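Local coordinates for protein 1-carboxybiuret hydrolase subunit AtzE (Pseudomonas sp., PDB 6C62) that hydrolyses 1-carboxybiuret to urea-1,3-dicarboxylate and ammonia, a step in bacterial atrazine degradation, as a member of the amidase family, at residues L400-A414 and G427-L441. Residues are numbered along the deposited sequence; the frame is centred on the assembly and turned at random.
Sequences LTQPVSFAGCPVVAA and GVQLIAAPWNESLCL
V412 and L430 face each other as a hydrogen-bonded pair in an antiparallel beta hairpin, strands 411-414 and 427-432, within the central mixed sheet of the amidase fold. L430 N gives V412 O a bond of 2.8 Å, and V412 N returns one to L430 O; A414 and V428 exchange a second such pair. A432 N, bonded to P410 O at 3.1 Å, is the last of these cross-strand bonds, and proline fits at 410, since its nitrogen has no hydrogen to satisfy and its carbonyl can still accept. A432 O, buried against the C409 side chain and the P410 ring, has no polar partner.

On the V411, A413, Q429 and I431 face, Q429 is the polar residue among these four. Its chain, extended beyond CG, sends NE2 to L400 O at 2.9 Å, reaching that oxygen from above the carbonyl plane; NE2 also serves P370 O, and OE1 accepts from R176, so both ends of the buried amide are satisfied. T401 OG1 bonds N172 O; the T401 side chain lies about 8 Å from that of S174, the probable acyl-ester nucleophile. V404 CG1 and I431 CG2 meet tip to tip at 3.7 Å.

On the opposite face, the short side chain of C440 lets helix 437-441 come close to V412. E437 sets CG against P410 CB, while its carboxylate is held by T190 N and R193. V412 CG2 presses on C440 CB at 3.5 Å, closer than usual for two carbons.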
# COMPACT_ATOMS: atom_id res chain seq x y z
N LEU A 400 16.54 7.18 17.77
CA LEU A 400 17.25 7.93 16.75
C LEU A 400 17.28 7.25 15.36
O LEU A 400 17.50 7.91 14.35
CB LEU A 400 18.68 8.16 17.20
CG LEU A 400 18.78 8.89 18.56
CD1 LEU A 400 20.21 8.94 19.08
CD2 LEU A 400 18.19 10.29 18.44
N THR A 401 17.04 5.95 15.33
CA THR A 401 17.07 5.18 14.08
C THR A 401 15.70 5.18 13.38
O THR A 401 15.60 5.23 12.14
CB THR A 401 17.52 3.73 14.31
OG1 THR A 401 16.82 3.15 15.42
CG2 THR A 401 18.95 3.69 14.63
N GLN A 402 14.65 5.09 14.18
CA GLN A 402 13.30 4.83 13.70
C GLN A 402 12.73 5.88 12.72
O GLN A 402 12.12 5.50 11.74
CB GLN A 402 12.36 4.57 14.90
CG GLN A 402 11.02 3.97 14.49
CD GLN A 402 10.31 3.18 15.58
OE1 GLN A 402 10.61 3.36 16.75
NE2 GLN A 402 9.46 2.22 15.21
N PRO A 403 12.99 7.17 12.93
CA PRO A 403 12.48 8.17 11.94
C PRO A 403 13.13 8.03 10.55
O PRO A 403 12.50 8.33 9.55
CB PRO A 403 12.90 9.51 12.56
CG PRO A 403 13.14 9.24 14.04
CD PRO A 403 13.63 7.82 14.09
N VAL A 404 14.35 7.55 10.50
CA VAL A 404 15.14 7.56 9.26
C VAL A 404 14.82 6.38 8.33
O VAL A 404 14.62 6.55 7.11
CB VAL A 404 16.66 7.57 9.60
CG1 VAL A 404 17.47 7.56 8.32
CG2 VAL A 404 17.00 8.77 10.50
N SER A 405 14.71 5.18 8.89
CA SER A 405 14.27 4.02 8.13
C SER A 405 12.82 4.14 7.61
O SER A 405 12.48 3.53 6.63
CB SER A 405 14.48 2.73 8.96
OG SER A 405 14.15 2.98 10.28
N PHE A 406 12.00 4.97 8.25
CA PHE A 406 10.62 5.11 7.83
C PHE A 406 10.51 5.80 6.44
O PHE A 406 9.64 5.47 5.64
CB PHE A 406 9.85 5.88 8.88
CG PHE A 406 8.37 5.86 8.67
CD1 PHE A 406 7.70 4.64 8.50
CD2 PHE A 406 7.64 7.03 8.58
CE1 PHE A 406 6.32 4.61 8.24
CE2 PHE A 406 6.28 6.98 8.31
CZ PHE A 406 5.62 5.80 8.20
N ALA A 407 11.44 6.73 6.20
CA ALA A 407 11.63 7.34 4.90
C ALA A 407 12.44 6.47 3.96
O ALA A 407 12.46 6.74 2.74
CB ALA A 407 12.27 8.70 5.04
N GLY A 408 13.15 5.45 4.47
CA GLY A 408 13.87 4.51 3.59
C GLY A 408 15.20 5.04 3.09
O GLY A 408 15.71 4.50 2.12
N CYS A 409 15.77 6.07 3.76
CA CYS A 409 17.03 6.66 3.35
C CYS A 409 18.19 5.73 3.70
O CYS A 409 18.18 5.14 4.77
CB CYS A 409 17.27 7.98 4.10
SG CYS A 409 16.12 9.29 3.73
N PRO A 410 19.20 5.63 2.86
CA PRO A 410 20.33 4.79 3.23
C PRO A 410 21.19 5.40 4.34
O PRO A 410 21.27 6.62 4.48
CB PRO A 410 21.13 4.67 1.91
CG PRO A 410 20.85 5.95 1.21
CD PRO A 410 19.39 6.27 1.56
N VAL A 411 21.83 4.53 5.15
CA VAL A 411 22.60 4.93 6.33
C VAL A 411 23.79 4.05 6.50
O VAL A 411 23.63 2.85 6.41
CB VAL A 411 21.78 4.81 7.66
CG1 VAL A 411 22.62 5.19 8.88
CG2 VAL A 411 20.53 5.63 7.61
N VAL A 412 24.97 4.64 6.69
CA VAL A 412 26.16 3.89 7.21
C VAL A 412 26.26 4.25 8.68
O VAL A 412 26.21 5.44 9.07
CB VAL A 412 27.43 4.27 6.50
CG1 VAL A 412 28.69 3.79 7.22
CG2 VAL A 412 27.44 3.68 5.12
N ALA A 413 26.39 3.21 9.48
CA ALA A 413 26.64 3.33 10.90
C ALA A 413 28.15 3.12 11.16
O ALA A 413 28.70 2.06 10.90
CB ALA A 413 25.83 2.35 11.71
N ALA A 414 28.80 4.20 11.51
CA ALA A 414 30.25 4.24 11.68
C ALA A 414 30.60 4.14 13.19
O ALA A 414 30.08 4.92 13.99
CB ALA A 414 30.80 5.54 11.12
N GLY A 427 27.82 4.49 17.85
CA GLY A 427 27.87 4.69 16.43
C GLY A 427 27.32 6.04 16.00
O GLY A 427 26.51 6.67 16.73
N VAL A 428 27.75 6.45 14.80
CA VAL A 428 27.18 7.61 14.15
C VAL A 428 26.48 7.20 12.86
O VAL A 428 27.06 6.46 12.05
CB VAL A 428 28.30 8.66 13.89
CG1 VAL A 428 29.26 8.21 12.83
CG2 VAL A 428 27.71 9.96 13.41
N GLN A 429 25.27 7.71 12.64
CA GLN A 429 24.55 7.53 11.37
C GLN A 429 25.01 8.59 10.36
O GLN A 429 24.96 9.80 10.65
CB GLN A 429 23.04 7.69 11.56
CG GLN A 429 22.39 6.70 12.52
CD GLN A 429 20.87 6.81 12.52
OE1 GLN A 429 20.21 6.20 11.67
NE2 GLN A 429 20.29 7.55 13.49
N LEU A 430 25.43 8.13 9.19
CA LEU A 430 25.70 8.98 8.03
C LEU A 430 24.58 8.70 7.03
O LEU A 430 24.49 7.61 6.45
CB LEU A 430 27.06 8.63 7.46
CG LEU A 430 28.24 8.65 8.47
CD1 LEU A 430 29.47 8.05 7.87
CD2 LEU A 430 28.51 10.04 8.94
N ILE A 431 23.67 9.66 6.90
CA ILE A 431 22.36 9.47 6.24
C ILE A 431 22.43 10.23 4.94
O ILE A 431 22.82 11.40 4.93
CB ILE A 431 21.20 10.03 7.07
CG1 ILE A 431 21.26 9.54 8.51
CG2 ILE A 431 19.86 9.69 6.48
CD1 ILE A 431 20.51 10.35 9.52
N ALA A 432 22.01 9.59 3.87
CA ALA A 432 21.89 10.25 2.57
C ALA A 432 20.51 10.05 1.98
O ALA A 432 19.68 9.30 2.51
CB ALA A 432 22.97 9.70 1.62
N ALA A 433 20.25 10.73 0.85
CA ALA A 433 18.98 10.61 0.14
C ALA A 433 18.80 9.19 -0.38
O ALA A 433 19.79 8.52 -0.62
CB ALA A 433 18.95 11.58 -1.03
N PRO A 434 17.53 8.75 -0.61
CA PRO A 434 17.29 7.53 -1.30
C PRO A 434 18.16 7.34 -2.53
O PRO A 434 18.20 8.22 -3.37
CB PRO A 434 15.81 7.58 -1.68
CG PRO A 434 15.25 8.43 -0.55
CD PRO A 434 16.28 9.50 -0.36
N TRP A 435 18.79 6.17 -2.60
CA TRP A 435 19.66 5.73 -3.72
C TRP A 435 21.10 6.24 -3.67
O TRP A 435 21.89 5.91 -4.55
CB TRP A 435 19.01 5.90 -5.11
CG TRP A 435 17.58 5.44 -5.11
CD1 TRP A 435 16.50 6.19 -5.33
CD2 TRP A 435 17.12 4.11 -4.89
NE1 TRP A 435 15.38 5.44 -5.31
CE2 TRP A 435 15.72 4.14 -4.99
CE3 TRP A 435 17.75 2.89 -4.62
CZ2 TRP A 435 14.93 3.02 -4.81
CZ3 TRP A 435 16.96 1.76 -4.43
CH2 TRP A 435 15.56 1.83 -4.55
N ASN A 436 21.46 6.95 -2.62
CA ASN A 436 22.78 7.56 -2.52
C ASN A 436 23.67 6.86 -1.49
O ASN A 436 24.51 7.50 -0.84
CB ASN A 436 22.65 9.07 -2.17
CG ASN A 436 22.27 9.92 -3.35
OD1 ASN A 436 22.20 9.45 -4.44
ND2 ASN A 436 22.03 11.20 -3.12
N GLU A 437 23.55 5.54 -1.39
CA GLU A 437 24.44 4.72 -0.54
C GLU A 437 25.92 5.08 -0.74
O GLU A 437 26.66 5.10 0.25
CB GLU A 437 24.35 3.24 -0.88
CG GLU A 437 23.10 2.50 -0.42
CD GLU A 437 21.86 2.63 -1.33
OE1 GLU A 437 21.73 3.60 -2.14
OE2 GLU A 437 20.97 1.78 -1.19
N SER A 438 26.37 5.32 -1.96
CA SER A 438 27.81 5.59 -2.16
C SER A 438 28.27 6.89 -1.50
O SER A 438 29.43 6.95 -1.10
CB SER A 438 28.24 5.47 -3.64
OG SER A 438 27.71 6.55 -4.30
N LEU A 439 27.39 7.87 -1.28
CA LEU A 439 27.75 9.05 -0.44
C LEU A 439 27.97 8.68 1.01
O LEU A 439 28.90 9.15 1.64
CB LEU A 439 26.70 10.17 -0.52
CG LEU A 439 26.49 10.79 -1.92
CD1 LEU A 439 25.53 11.97 -1.87
CD2 LEU A 439 27.83 11.29 -2.43
N CYS A 440 27.07 7.88 1.57
CA CYS A 440 27.23 7.41 2.96
C CYS A 440 28.57 6.69 3.10
O CYS A 440 29.31 6.87 4.09
CB CYS A 440 26.17 6.37 3.32
SG CYS A 440 24.47 6.83 3.09
N LEU A 441 28.87 5.84 2.12
CA LEU A 441 30.11 5.04 2.16
C LEU A 441 31.34 5.89 1.99
O LEU A 441 32.36 5.66 2.69
CB LEU A 441 30.05 3.89 1.16
CG LEU A 441 29.01 2.80 1.49
CD1 LEU A 441 28.58 2.03 0.22
CD2 LEU A 441 29.61 1.87 2.53